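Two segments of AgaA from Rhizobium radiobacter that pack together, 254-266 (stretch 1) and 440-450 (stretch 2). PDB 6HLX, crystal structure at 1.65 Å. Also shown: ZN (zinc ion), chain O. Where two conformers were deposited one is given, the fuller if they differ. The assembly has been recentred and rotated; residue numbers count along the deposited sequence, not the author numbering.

Stretch 1, residues 254-266: KPEVRQAIAYAVD
Stretch 2, residues 440-450: ALELSPLVYFM

Stretch 1 is essentially a single α-helix, residues 255-264, with Lys-254 at its N-cap position and Val-265 (phi/psi -89°/114°) the first residue to leave helical geometry. Stretch 2 changes conformation midway: residues 440-443 end a helix, a turn follows, and then comes a strand that continues past Met-450. Helix 255-264 and the strand point the same way, their N-to-C directions only 3° apart and their axes 8.8 Å apart at closest approach. In the register, the nearest CA pairs are Pro-255 CA to Leu-443 CA at 4.9 Å and Ala-262 CA to Val-447 CA at 6.1 Å, and the contact buries 521 Å² summed over both sides.

Along stretch 2, Ala-440 makes no contact with the helix, but its O accepts a hydrogen bond from Ser-444 N at 2.9 Å. Because the helix of stretch 2 ends here, its last carbonyls lack the usual helical partners and are open to side chains of stretch 1. Gln-259 (chi1 -70°, chi2 -146°) extends its amide toward them: NE2 makes a weak hydrogen bond to Glu-442 O at 3.0 Å and lies equally 3.0 Å from Leu-441 O. The latter carbonyl also accepts a hydrogen bond from Ser-444 OG, OG to O 2.8 Å. The CA-to-CB bond of Glu-442 points away from the helix; its side chain is extended (t, t).

Leu-443 (m, t) O accepts two hydrogen bonds from Arg-258, the NH1 one being the shortest across the interface at 2.8 Å and the one from NE measuring 3.1 Å, so the guanidinium meets this carbonyl with its edge. Arg-258 is m, t, m through chi3, with chi4 at -115°. Pro-255, at the first turn of the helix, packs its ring on the same residue, CG lying 3.8 Å from Leu-443 CD2 and CB 3.6 Å from Leu-443 O.

Ser-444 leaves helical geometry with positive phi (41°/52°), turning the chain into the strand direction. Its CA-to-CB bond points toward stretch 1, chi1 is -75° (m), and its CB comes 4.3 Å from Arg-258 CB. Pro-445 (-62°/-29°, C-gamma endo) then places its CA over one face of the guanidinium, 3.6 Å from Arg-258 NE.

From here the CA-to-CB bonds alternate, those of Leu-446 (m, m) and Tyr-448 (m) away and those of Val-447 and Phe-449 toward the helix. Val-447 (-122°/138°, chi1 160°) sets CG1 4.0 Å from Ala-262 CB and CG2 3.6 Å from Arg-258 O.

Phe-449 (-116°/-38°, chi1 -65°, chi2 -48°) lies beside the C-terminal end of the helix. Val-265 (t) covers one face of its ring in a CH-pi contact, CG1 standing 4.1 Å from the ring centroid and 14° off the normal, while Val-265 CB reaches CE1 of Phe-449 at 3.6 Å. Ile-261 (m, t) adds a looser apolar contact, CG2 to Phe-449 CZ 4.4 Å. Met-450 (p, t, m) makes no contact. Beyond the interface, Asp-266 (t) binds zinc through OD1 at 1.9 Å.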

ATOM      1  N   LYS A 254      24.821  -2.924   8.042  1.00 26.56           N
ATOM      2  CA  LYS A 254      25.832  -1.913   7.741  1.00 26.88           C
ATOM      3  C   LYS A 254      25.412  -0.887   6.696  1.00 29.11           C
ATOM      4  O   LYS A 254      25.199  -1.263   5.545  1.00 27.80           O
ATOM      5  CB  LYS A 254      27.166  -2.575   7.336  1.00 27.92           C
ATOM      6  CG  LYS A 254      27.720  -3.489   8.422  1.00 34.20           C
ATOM      7  CD  LYS A 254      28.855  -4.358   7.932  1.00 42.07           C
ATOM      8  CE  LYS A 254      29.268  -5.399   8.957  1.00 45.09           C
ATOM      9  NZ  LYS A 254      29.783  -4.792  10.215  1.00 49.51           N
ATOM     10  N   PRO A 255      25.349   0.419   7.041  1.00 25.99           N
ATOM     11  CA  PRO A 255      25.022   1.433   6.015  1.00 25.95           C
ATOM     12  C   PRO A 255      25.911   1.367   4.760  1.00 27.75           C
ATOM     13  O   PRO A 255      25.406   1.609   3.664  1.00 28.00           O
ATOM     14  CB  PRO A 255      25.202   2.760   6.773  1.00 28.23           C
ATOM     15  CG  PRO A 255      24.868   2.398   8.200  1.00 32.18           C
ATOM     16  CD  PRO A 255      25.545   1.054   8.365  1.00 27.92           C
ATOM     17  N   GLU A 256      27.221   1.044   4.912  0.50 24.33           N
ATOM     18  CA  GLU A 256      28.134   0.949   3.762  0.50 23.97           C
ATOM     19  C   GLU A 256      27.744  -0.164   2.784  0.50 27.15           C
ATOM     20  O   GLU A 256      27.965  -0.018   1.577  0.50 27.46           O
ATOM     21  CB  GLU A 256      29.589   0.790   4.217  0.50 25.61           C
ATOM     22  CG  GLU A 256      30.166   2.035   4.875  0.50 28.29           C
ATOM     23  CD  GLU A 256      31.529   1.867   5.522  0.50 46.05           C
ATOM     24  OE1 GLU A 256      32.252   2.881   5.640  0.50 43.11           O
ATOM     25  OE2 GLU A 256      31.875   0.729   5.918  0.50 33.36           O
ATOM     26  N   VAL A 257      27.158  -1.272   3.292  1.00 23.34           N
ATOM     27  CA  VAL A 257      26.714  -2.386   2.432  1.00 23.36           C
ATOM     28  C   VAL A 257      25.441  -1.964   1.677  1.00 26.17           C
ATOM     29  O   VAL A 257      25.310  -2.221   0.469  1.00 25.05           O
ATOM     30  CB  VAL A 257      26.517  -3.721   3.214  1.00 25.98           C
ATOM     31  CG1 VAL A 257      25.790  -4.784   2.377  1.00 25.16           C
ATOM     32  CG2 VAL A 257      27.857  -4.261   3.732  1.00 25.83           C
ATOM     33  N   ARG A 258      24.499  -1.324   2.393  1.00 23.21           N
ATOM     34  CA  ARG A 258      23.248  -0.892   1.771  1.00 22.05           C
ATOM     35  C   ARG A 258      23.548   0.165   0.699  1.00 26.28           C
ATOM     36  O   ARG A 258      23.035   0.055  -0.413  1.00 26.15           O
ATOM     37  CB  ARG A 258      22.251  -0.398   2.835  1.00 24.47           C
ATOM     38  CG  ARG A 258      21.991  -1.475   3.909  1.00 24.59           C
ATOM     39  CD  ARG A 258      20.847  -1.093   4.831  1.00 23.31           C
ATOM     40  NE  ARG A 258      21.166   0.056   5.681  1.00 23.20           N
ATOM     41  CZ  ARG A 258      21.266   0.015   7.004  1.00 28.72           C
ATOM     42  NH1 ARG A 258      21.484   1.126   7.690  1.00 23.94           N
ATOM     43  NH2 ARG A 258      21.171  -1.144   7.650  1.00 23.38           N
ATOM     44  N   GLN A 259      24.470   1.111   0.998  1.00 23.91           N
ATOM     45  CA  GLN A 259      24.914   2.124   0.027  1.00 23.86           C
ATOM     46  C   GLN A 259      25.638   1.468  -1.143  1.00 28.35           C
ATOM     47  O   GLN A 259      25.405   1.880  -2.280  1.00 27.12           O
ATOM     48  CB  GLN A 259      25.821   3.195   0.669  1.00 25.31           C
ATOM     49  CG  GLN A 259      25.087   4.141   1.623  1.00 28.56           C
ATOM     50  CD  GLN A 259      25.646   5.557   1.593  1.00 41.25           C
ATOM     51  OE1 GLN A 259      26.557   5.881   0.843  1.00 37.21           O
ATOM     52  NE2 GLN A 259      25.084   6.447   2.377  1.00 29.51           N
ATOM     53  N   ALA A 260      26.506   0.437  -0.892  1.00 26.73           N
ATOM     54  CA  ALA A 260      27.194  -0.270  -1.995  1.00 27.03           C
ATOM     55  C   ALA A 260      26.169  -0.795  -3.010  1.00 29.88           C
ATOM     56  O   ALA A 260      26.354  -0.615  -4.207  1.00 29.02           O
ATOM     57  CB  ALA A 260      28.043  -1.425  -1.468  1.00 28.04           C
ATOM     58  N   ILE A 261      25.070  -1.390  -2.525  1.00 25.15           N
ATOM     59  CA  ILE A 261      23.980  -1.892  -3.374  1.00 24.72           C
ATOM     60  C   ILE A 261      23.323  -0.748  -4.173  1.00 28.21           C
ATOM     61  O   ILE A 261      23.095  -0.909  -5.370  1.00 28.41           O
ATOM     62  CB  ILE A 261      22.995  -2.718  -2.541  1.00 26.42           C
ATOM     63  CG1 ILE A 261      23.692  -4.033  -2.116  1.00 26.56           C
ATOM     64  CG2 ILE A 261      21.719  -3.002  -3.343  1.00 26.89           C
ATOM     65  CD1 ILE A 261      22.971  -4.818  -1.060  1.00 30.32           C
ATOM     66  N   ALA A 262      23.091   0.414  -3.524  1.00 25.27           N
ATOM     67  CA  ALA A 262      22.537   1.605  -4.194  1.00 25.01           C
ATOM     68  C   ALA A 262      23.482   2.095  -5.324  1.00 30.07           C
ATOM     69  O   ALA A 262      22.999   2.551  -6.358  1.00 30.20           O
ATOM     70  CB  ALA A 262      22.316   2.715  -3.184  1.00 25.70           C
ATOM     71  N   TYR A 263      24.818   1.969  -5.141  1.00 25.57           N
ATOM     72  CA  TYR A 263      25.791   2.391  -6.172  1.00 25.98           C
ATOM     73  C   TYR A 263      25.980   1.337  -7.272  1.00 31.74           C
ATOM     74  O   TYR A 263      26.412   1.675  -8.386  1.00 32.11           O
ATOM     75  CB  TYR A 263      27.174   2.700  -5.524  1.00 26.65           C
ATOM     76  CG  TYR A 263      27.261   4.062  -4.864  1.00 28.10           C
ATOM     77  CD1 TYR A 263      27.341   5.227  -5.626  1.00 29.55           C
ATOM     78  CD2 TYR A 263      27.307   4.184  -3.478  1.00 29.20           C
ATOM     79  CE1 TYR A 263      27.448   6.481  -5.023  1.00 30.29           C
ATOM     80  CE2 TYR A 263      27.418   5.437  -2.862  1.00 29.91           C
ATOM     81  CZ  TYR A 263      27.479   6.581  -3.642  1.00 35.74           C
ATOM     82  OH  TYR A 263      27.565   7.817  -3.056  1.00 37.23           O
ATOM     83  N   ALA A 264      25.751   0.050  -6.948  1.00 28.82           N
ATOM     84  CA  ALA A 264      26.010  -1.058  -7.872  1.00 30.19           C
ATOM     85  C   ALA A 264      24.899  -1.367  -8.855  1.00 34.02           C
ATOM     86  O   ALA A 264      25.158  -1.994  -9.885  1.00 34.36           O
ATOM     87  CB  ALA A 264      26.345  -2.324  -7.094  1.00 31.21           C
ATOM     88  N   VAL A 265      23.655  -1.029  -8.515  1.00 28.60           N
ATOM     89  CA  VAL A 265      22.544  -1.412  -9.383  1.00 28.47           C
ATOM     90  C   VAL A 265      22.259  -0.356 -10.434  1.00 33.12           C
ATOM     91  O   VAL A 265      21.827   0.738 -10.091  1.00 35.38           O
ATOM     92  CB  VAL A 265      21.280  -1.810  -8.579  1.00 31.04           C
ATOM     93  CG1 VAL A 265      20.142  -2.233  -9.519  1.00 31.03           C
ATOM     94  CG2 VAL A 265      21.584  -2.929  -7.588  1.00 30.76           C
ATOM     95  N   ASP A 266      22.477  -0.696 -11.723  1.00 28.81           N
ATOM     96  CA  ASP A 266      22.161   0.220 -12.797  1.00 27.25           C
ATOM     97  C   ASP A 266      20.632   0.314 -12.909  1.00 30.57           C
ATOM     98  O   ASP A 266      19.948  -0.698 -13.101  1.00 29.40           O
ATOM     99  CB  ASP A 266      22.738  -0.222 -14.135  1.00 28.89           C
ATOM    100  CG  ASP A 266      22.619   0.910 -15.113  1.00 34.28           C
ATOM    101  OD1 ASP A 266      23.547   1.766 -15.154  1.00 34.44           O
ATOM    102  OD2 ASP A 266      21.580   0.987 -15.801  1.00 31.60           O
ATOM    103  N   ALA A 440      18.434   9.768   6.348  1.00 22.10           N
ATOM    104  CA  ALA A 440      17.886   8.633   5.587  1.00 21.69           C
ATOM    105  C   ALA A 440      18.869   8.217   4.474  1.00 24.60           C
ATOM    106  O   ALA A 440      18.991   7.038   4.169  1.00 25.11           O
ATOM    107  CB  ALA A 440      16.551   9.021   4.974  1.00 22.48           C
ATOM    108  N   LEU A 441      19.522   9.185   3.830  1.00 21.88           N
ATOM    109  CA  LEU A 441      20.489   8.868   2.764  1.00 22.41           C
ATOM    110  C   LEU A 441      21.768   8.287   3.366  1.00 25.88           C
ATOM    111  O   LEU A 441      22.290   7.281   2.876  1.00 25.03           O
ATOM    112  CB  LEU A 441      20.832  10.145   1.979  1.00 22.84           C
ATOM    113  CG  LEU A 441      19.734  10.649   1.050  1.00 26.51           C
ATOM    114  CD1 LEU A 441      20.006  12.112   0.628  1.00 25.89           C
ATOM    115  CD2 LEU A 441      19.611   9.735  -0.186  1.00 28.30           C
ATOM    116  N   GLU A 442      22.270   8.917   4.435  1.00 23.67           N
ATOM    117  CA  GLU A 442      23.480   8.464   5.111  1.00 22.66           C
ATOM    118  C   GLU A 442      23.393   6.988   5.537  1.00 26.09           C
ATOM    119  O   GLU A 442      24.315   6.203   5.258  1.00 26.46           O
ATOM    120  CB  GLU A 442      23.752   9.357   6.330  1.00 24.07           C
ATOM    121  CG  GLU A 442      24.976   8.918   7.109  1.00 32.88           C
ATOM    122  CD  GLU A 442      25.235   9.685   8.393  1.00 57.26           C
ATOM    123  OE1 GLU A 442      26.190   9.314   9.112  1.00 51.42           O
ATOM    124  OE2 GLU A 442      24.486  10.647   8.684  1.00 46.78           O
ATOM    125  N   LEU A 443      22.290   6.616   6.191  1.00 23.69           N
ATOM    126  CA  LEU A 443      22.109   5.256   6.700  1.00 23.42           C
ATOM    127  C   LEU A 443      21.544   4.291   5.673  1.00 24.95           C
ATOM    128  O   LEU A 443      21.778   3.077   5.767  1.00 24.20           O
ATOM    129  CB  LEU A 443      21.260   5.253   7.982  1.00 23.27           C
ATOM    130  CG  LEU A 443      21.807   6.036   9.195  1.00 26.99           C
ATOM    131  CD1 LEU A 443      20.839   5.930  10.349  1.00 26.78           C
ATOM    132  CD2 LEU A 443      23.178   5.525   9.646  1.00 28.27           C
ATOM    133  N   SER A 444      20.809   4.824   4.680  1.00 21.82           N
ATOM    134  CA  SER A 444      20.165   4.049   3.620  1.00 21.52           C
ATOM    135  C   SER A 444      19.501   2.733   4.102  1.00 24.14           C
ATOM    136  O   SER A 444      19.784   1.674   3.526  1.00 24.42           O
ATOM    137  CB  SER A 444      21.148   3.785   2.483  1.00 24.60           C
ATOM    138  OG  SER A 444      21.325   4.967   1.723  1.00 27.81           O
ATOM    139  N   PRO A 445      18.625   2.757   5.138  1.00 22.16           N
ATOM    140  CA  PRO A 445      17.921   1.515   5.530  1.00 21.73           C
ATOM    141  C   PRO A 445      17.049   1.003   4.385  1.00 25.42           C
ATOM    142  O   PRO A 445      16.831  -0.194   4.272  1.00 25.55           O
ATOM    143  CB  PRO A 445      17.062   1.949   6.715  1.00 22.78           C
ATOM    144  CG  PRO A 445      16.835   3.425   6.499  1.00 26.31           C
ATOM    145  CD  PRO A 445      18.135   3.920   5.920  1.00 23.26           C
ATOM    146  N   LEU A 446      16.550   1.926   3.533  1.00 22.26           N
ATOM    147  CA  LEU A 446      15.768   1.608   2.333  1.00 21.12           C
ATOM    148  C   LEU A 446      16.582   2.098   1.140  1.00 22.78           C
ATOM    149  O   LEU A 446      17.206   3.154   1.213  1.00 21.93           O
ATOM    150  CB  LEU A 446      14.404   2.325   2.317  1.00 21.08           C
ATOM    151  CG  LEU A 446      13.240   1.824   3.219  1.00 24.22           C
ATOM    152  CD1 LEU A 446      12.853   0.360   2.930  1.00 23.89           C
ATOM    153  CD2 LEU A 446      13.498   2.068   4.689  1.00 24.09           C
ATOM    154  N   VAL A 447      16.539   1.347   0.040  1.00 20.44           N
ATOM    155  CA  VAL A 447      17.223   1.739  -1.196  1.00 20.11           C
ATOM    156  C   VAL A 447      16.147   1.817  -2.275  1.00 23.37           C
ATOM    157  O   VAL A 447      15.251   0.953  -2.328  1.00 22.44           O
ATOM    158  CB  VAL A 447      18.382   0.771  -1.536  1.00 23.19           C
ATOM    159  CG1 VAL A 447      18.763   0.866  -3.008  1.00 23.95           C
ATOM    160  CG2 VAL A 447      19.598   1.048  -0.640  1.00 22.68           C
ATOM    161  N   TYR A 448      16.209   2.872  -3.130  1.00 19.97           N
ATOM    162  CA  TYR A 448      15.177   3.078  -4.153  1.00 20.32           C
ATOM    163  C   TYR A 448      15.818   3.140  -5.528  1.00 25.18           C
ATOM    164  O   TYR A 448      16.881   3.752  -5.685  1.00 25.17           O
ATOM    165  CB  TYR A 448      14.426   4.396  -3.885  1.00 21.69           C
ATOM    166  CG  TYR A 448      13.891   4.522  -2.479  1.00 20.49           C
ATOM    167  CD1 TYR A 448      14.654   5.109  -1.471  1.00 21.56           C
ATOM    168  CD2 TYR A 448      12.591   4.119  -2.167  1.00 20.55           C
ATOM    169  CE1 TYR A 448      14.164   5.229  -0.170  1.00 22.67           C
ATOM    170  CE2 TYR A 448      12.084   4.254  -0.874  1.00 20.91           C
ATOM    171  CZ  TYR A 448      12.869   4.834   0.114  1.00 25.26           C
ATOM    172  OH  TYR A 448      12.385   4.990   1.386  1.00 23.36           O
ATOM    173  N   PHE A 449      15.139   2.555  -6.533  1.00 21.17           N
ATOM    174  CA  PHE A 449      15.707   2.508  -7.875  1.00 22.09           C
ATOM    175  C   PHE A 449      14.947   3.253  -8.931  1.00 23.88           C
ATOM    176  O   PHE A 449      15.590   3.815  -9.818  1.00 24.35           O
ATOM    177  CB  PHE A 449      15.874   1.045  -8.327  1.00 23.57           C
ATOM    178  CG  PHE A 449      16.881   0.278  -7.495  1.00 25.36           C
ATOM    179  CD1 PHE A 449      18.134   0.817  -7.216  1.00 28.44           C
ATOM    180  CD2 PHE A 449      16.564  -0.976  -6.976  1.00 28.16           C
ATOM    181  CE1 PHE A 449      19.068   0.102  -6.441  1.00 30.25           C
ATOM    182  CE2 PHE A 449      17.496  -1.688  -6.207  1.00 30.74           C
ATOM    183  CZ  PHE A 449      18.731  -1.140  -5.941  1.00 29.21           C
ATOM    184  N   MET A 450      13.598   3.234  -8.887  1.00 20.76           N
ATOM    185  CA  MET A 450      12.832   3.872  -9.954  0.50 20.77           C
ATOM    186  C   MET A 450      11.394   4.155  -9.573  1.00 23.47           C
ATOM    187  O   MET A 450      10.857   3.489  -8.677  1.00 21.22           O
ATOM    188  CB  MET A 450      12.826   2.957 -11.203  0.50 22.95           C
ATOM    189  CG  MET A 450      12.157   1.611 -10.955  0.50 25.74           C
ATOM    190  SD  MET A 450      11.922   0.623 -12.425  0.50 29.57           S
ATOM    191  CE  MET A 450      10.500   1.478 -13.173  0.50 25.70           C
TER
HETATM  192 ZN    ZN O 614      23.038   3.206 -16.284  1.00 39.83          ZN
HETATM  193  O   HOH W   1      22.396   2.741 -18.067  1.00 35.39           O